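Local coordinates for protein rhino (Drosophila melanogaster, PDB 5XYV) that specifies germline piRNA clusters as part of the Rhino-Deadlock-Cutoff complex, its chromoshadow domain directly binding the N-terminal region of Deadlock, at the interface of chains A and B and the interface of chains A and C. Sequence-based numbering; all coordinates share one arbitrary frame. Chains: chain A/B, Rhino; chain C, Protein deadlock.

Contact 1: the interface of chains A and B. Residues chain A 27, 44, 48, 55-56; chain B 53, 56, 60.
The C-terminal helix through which chromoshadow domains characteristically dimerise is here helix 52-61 of chain B, whose B:Leu53, B:Ile56 and B:Glu60 face A:Lys48, A:Ile44 and A:Ile56. The contact illustrates how a hydrophobic dimer seam can be closed by a charged pair at its rim. At the apolar centre, the same residue of the two chains meets itself: CG1 of A:Ile56 lies 3.7 Å from CG1 of B:Ile56, the two side chains crossing at about a right angle. CG1 of B:Ile56 stands opposite its carbonyl carbon (chi1 -71°), which turns this longer branch towards its twin, while the CG2 methyl turns to A:Ile44 and A:Lys48. CG2 of B:Ile56 rests 3.7 Å from CD1 of A:Ile44, the two isoleucines running past each other in opposite senses. The lysine works along its whole length. Bent at chi2 and chi3, it lays CG of A:Lys48 3.6 Å from CD2 of B:Leu53. The ammonium nitrogen NZ of A:Lys48 then donates to the carboxylate OE2 of B:Glu60 at 2.8 Å, a salt bridge received on the syn lone pair. B:Glu60 reaches back from the opposite direction with its chain extended beyond CG (chi2 179°). OE1 of B:Glu60 is linked through water 1 to the backbone N of A:Leu27, by two rather long legs of 3.2 Å. The carboxylate is thus engaged at both oxygens, and its CD also packs against the CG2 methyl of A:Ile44; the lysine charge would be expected to stabilise its ionised form. The interface is two-fold symmetric: the other contacts recur with the chains exchanged, while the Ile56 pair maps onto itself. Within chain A the partner surface is assembled from strand 26-33, the short helix 44-47 with loop residue A:Lys48 just after it, and helix 52-60, which pairs with its counterpart across the dimer.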
# COMPACT_ATOMS: atom_id res chain seq x y z
N LEU A 27 -10.82 -4.65 1.66
CA LEU A 27 -9.64 -4.45 2.49
C LEU A 27 -10.05 -3.83 3.85
O LEU A 27 -10.71 -2.81 3.91
CB LEU A 27 -8.61 -3.57 1.76
CG LEU A 27 -7.28 -3.28 2.47
CD1 LEU A 27 -6.52 -4.58 2.73
CD2 LEU A 27 -6.41 -2.32 1.69
N ILE A 44 -11.53 -0.09 4.56
CA ILE A 44 -10.76 1.06 4.07
C ILE A 44 -11.65 2.18 3.52
O ILE A 44 -11.36 3.35 3.73
CB ILE A 44 -9.74 0.66 2.98
CG1 ILE A 44 -8.87 1.87 2.60
CG2 ILE A 44 -10.44 0.09 1.74
CD1 ILE A 44 -7.49 1.51 2.18
N LYS A 48 -10.80 6.11 4.18
CA LYS A 48 -10.11 6.55 2.98
C LYS A 48 -10.10 8.07 2.81
O LYS A 48 -9.07 8.65 2.53
CB LYS A 48 -10.76 5.89 1.76
CG LYS A 48 -9.78 5.40 0.76
CD LYS A 48 -10.27 4.13 0.08
CE LYS A 48 -11.19 4.41 -1.08
NZ LYS A 48 -11.15 3.25 -2.02
N ILE A 55 -3.13 6.24 5.84
CA ILE A 55 -3.25 5.00 5.12
C ILE A 55 -2.02 4.76 4.22
O ILE A 55 -1.41 3.69 4.26
CB ILE A 55 -4.54 4.98 4.30
CG1 ILE A 55 -5.74 5.01 5.27
CG2 ILE A 55 -4.58 3.75 3.43
CD1 ILE A 55 -7.03 5.40 4.65
N ILE A 56 -1.66 5.77 3.44
CA ILE A 56 -0.52 5.66 2.52
C ILE A 56 0.77 5.40 3.28
O ILE A 56 1.58 4.56 2.87
CB ILE A 56 -0.39 6.91 1.66
CG1 ILE A 56 -1.51 6.91 0.61
CG2 ILE A 56 0.98 6.94 0.96
CD1 ILE A 56 -1.66 8.21 -0.08
N LEU B 53 -6.37 9.40 -3.21
CA LEU B 53 -7.28 8.28 -3.44
C LEU B 53 -6.86 7.41 -4.62
O LEU B 53 -7.15 6.22 -4.64
CB LEU B 53 -8.72 8.76 -3.64
CG LEU B 53 -9.45 9.35 -2.44
CD1 LEU B 53 -10.80 9.87 -2.88
CD2 LEU B 53 -9.63 8.27 -1.38
N ILE B 56 -4.08 5.23 -3.10
CA ILE B 56 -4.69 4.24 -2.23
C ILE B 56 -5.38 3.15 -3.06
O ILE B 56 -5.29 1.96 -2.74
CB ILE B 56 -5.70 4.89 -1.26
CG1 ILE B 56 -4.96 5.72 -0.22
CG2 ILE B 56 -6.57 3.86 -0.58
CD1 ILE B 56 -5.88 6.58 0.62
N GLU B 60 -4.69 -0.88 -3.19
CA GLU B 60 -5.79 -1.83 -3.03
C GLU B 60 -5.76 -2.90 -4.13
O GLU B 60 -6.16 -4.03 -3.89
CB GLU B 60 -7.15 -1.12 -3.04
CG GLU B 60 -7.53 -0.43 -1.74
CD GLU B 60 -8.89 0.27 -1.84
OE1 GLU B 60 -9.93 -0.43 -1.94
OE2 GLU B 60 -8.93 1.53 -1.83
O HOH W 1 -11.81 -2.47 -0.44

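Contact 2: the interface of chains A and C. Residues chain A 19, 30, 39-40; chain C 15, 19, 40, 43-44.
A:Phe30 and A:His19 press side by side onto C:Trp44, both on the same side of the indole, at the site where the Rhino chromoshadow domain receives two helices of Deadlock. Aromatic packing supplies most of the contact. The six-membered part of the indole points its rim at A:Phe30, with CZ2 above the middle of the phenyl face and CH2 of C:Trp44 at 3.7 Å from CG of A:Phe30; the two planes are inclined by roughly 45°, well short of a parallel stack. CD2 of A:His19 sits over the indole towards its rim, 3.7 Å from CE3 of C:Trp44. A third ring closes the cluster: CZ of A:Phe30 approaches the edge of C:Phe40 in the plane of that ring, 3.5 Å from CE1, while C:Trp44 NE1 lies over one face of C:Phe40, towards its rim. Aliphatic and sulfur contacts fill the other flank. CB of C:Cys15 touches CE1 of A:Phe30 at 3.7 Å, its SG lies 3.9 Å from CG2 of A:Ile39, and CD1 of C:Ile19 reaches CZ of A:Phe30 from farther off. With CG opposite its carbonyl carbon (chi1 -55°), A:Phe30 is directed between helices 9-23 and 30-45 of Deadlock. Replacing it by an alanine would probably open a hole among C:Trp44, C:Phe40 and C:Cys15 and leave the indole rim without the face it packs on. Polar recognition centres on A:His19, whose imidazole NE2 forms a nearly straight hydrogen bond (173° at H) with the hydroxyl OG of C:Ser43 at 3.0 Å. OG of C:Ser43 is itself positioned by donating to the backbone O of C:Phe40 at 2.9 Å, one turn earlier in its helix, a second-shell bond that limits its rotation. In the fold, strands 14-23, 26-33 and 39-43 of Rhino present A:His19, A:Phe30 and A:Ile39 to these two Deadlock helices.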
# COMPACT_ATOMS: atom_id res chain seq x y z
N HIS A 19 -2.49 -2.77 11.15
CA HIS A 19 -2.53 -3.98 10.36
C HIS A 19 -3.64 -3.86 9.34
O HIS A 19 -4.49 -2.97 9.42
CB HIS A 19 -2.75 -5.20 11.27
CG HIS A 19 -2.62 -6.52 10.58
ND1 HIS A 19 -1.56 -6.85 9.75
CD2 HIS A 19 -3.40 -7.63 10.61
CE1 HIS A 19 -1.71 -8.07 9.31
NE2 HIS A 19 -2.82 -8.58 9.82
N PHE A 30 -6.99 -2.55 10.59
CA PHE A 30 -7.14 -2.74 12.02
C PHE A 30 -6.45 -1.57 12.70
O PHE A 30 -5.24 -1.37 12.54
CB PHE A 30 -6.56 -4.10 12.44
CG PHE A 30 -7.16 -5.24 11.67
CD1 PHE A 30 -8.44 -5.68 11.96
CD2 PHE A 30 -6.48 -5.82 10.60
CE1 PHE A 30 -9.04 -6.71 11.24
CE2 PHE A 30 -7.06 -6.86 9.88
CZ PHE A 30 -8.34 -7.30 10.20
N ILE A 39 -8.92 -2.34 19.55
CA ILE A 39 -8.51 -2.45 18.15
C ILE A 39 -9.74 -2.79 17.31
O ILE A 39 -10.44 -3.74 17.62
CB ILE A 39 -7.41 -3.52 17.99
CG1 ILE A 39 -6.27 -3.21 18.96
CG2 ILE A 39 -6.90 -3.57 16.54
CD1 ILE A 39 -5.04 -4.09 18.81
N ASP A 40 -10.00 -2.00 16.27
CA ASP A 40 -11.21 -2.16 15.46
C ASP A 40 -10.88 -2.58 14.02
O ASP A 40 -9.93 -2.07 13.43
CB ASP A 40 -12.04 -0.86 15.44
CG ASP A 40 -12.71 -0.54 16.79
OD1 ASP A 40 -12.68 -1.35 17.73
OD2 ASP A 40 -13.31 0.54 16.91
N CYS C 15 -12.18 -8.19 16.21
CA CYS C 15 -11.97 -7.63 14.89
C CYS C 15 -12.62 -8.49 13.82
O CYS C 15 -13.17 -7.96 12.86
CB CYS C 15 -10.47 -7.45 14.58
SG CYS C 15 -9.66 -6.16 15.53
N ILE C 19 -15.58 -7.47 11.03
CA ILE C 19 -15.65 -7.82 9.62
C ILE C 19 -16.99 -8.50 9.30
O ILE C 19 -17.65 -8.15 8.33
CB ILE C 19 -14.48 -8.72 9.19
CG1 ILE C 19 -13.16 -7.95 9.29
CG2 ILE C 19 -14.69 -9.27 7.77
CD1 ILE C 19 -11.97 -8.82 9.10
N PHE C 40 -7.11 -15.00 8.01
CA PHE C 40 -7.15 -13.86 8.93
C PHE C 40 -6.25 -14.09 10.13
O PHE C 40 -5.56 -13.19 10.57
CB PHE C 40 -8.59 -13.60 9.36
CG PHE C 40 -8.71 -12.69 10.55
CD1 PHE C 40 -8.52 -11.32 10.42
CD2 PHE C 40 -9.06 -13.21 11.79
CE1 PHE C 40 -8.66 -10.47 11.53
CE2 PHE C 40 -9.22 -12.36 12.89
CZ PHE C 40 -9.01 -10.99 12.76
N SER C 43 -2.58 -14.00 9.20
CA SER C 43 -2.11 -12.69 8.74
C SER C 43 -1.45 -11.88 9.86
O SER C 43 -0.61 -11.02 9.60
CB SER C 43 -3.25 -11.87 8.14
OG SER C 43 -3.99 -11.21 9.15
N TRP C 44 -1.84 -12.15 11.09
CA TRP C 44 -1.22 -11.49 12.23
C TRP C 44 0.16 -12.03 12.55
O TRP C 44 1.01 -11.30 13.05
CB TRP C 44 -2.08 -11.61 13.49
CG TRP C 44 -3.44 -11.06 13.33
CD1 TRP C 44 -4.55 -11.70 12.86
CD2 TRP C 44 -3.84 -9.72 13.63
NE1 TRP C 44 -5.62 -10.83 12.86
CE2 TRP C 44 -5.20 -9.60 13.33
CE3 TRP C 44 -3.16 -8.60 14.13
CZ2 TRP C 44 -5.92 -8.42 13.52
CZ3 TRP C 44 -3.86 -7.43 14.30
CH2 TRP C 44 -5.24 -7.35 14.01

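About 15 Å separates the centres of contact 1 and contact 2, and both draw on one small domain of chain A. Strand 26-33 serves each, giving A:Leu27 to the dimer seam and A:Phe30 to Deadlock, while strand 39-43 of contact 2 leads directly into helix 44-47 of contact 1. At these two patches the partners use different faces of the domain, so both can be bound at once, as in the assembly of two Rhino and two Deadlock chains. Dimerisation through contact 1 would display the Deadlock site of contact 2 twice. The structure alone does not show whether binding at one influences the other.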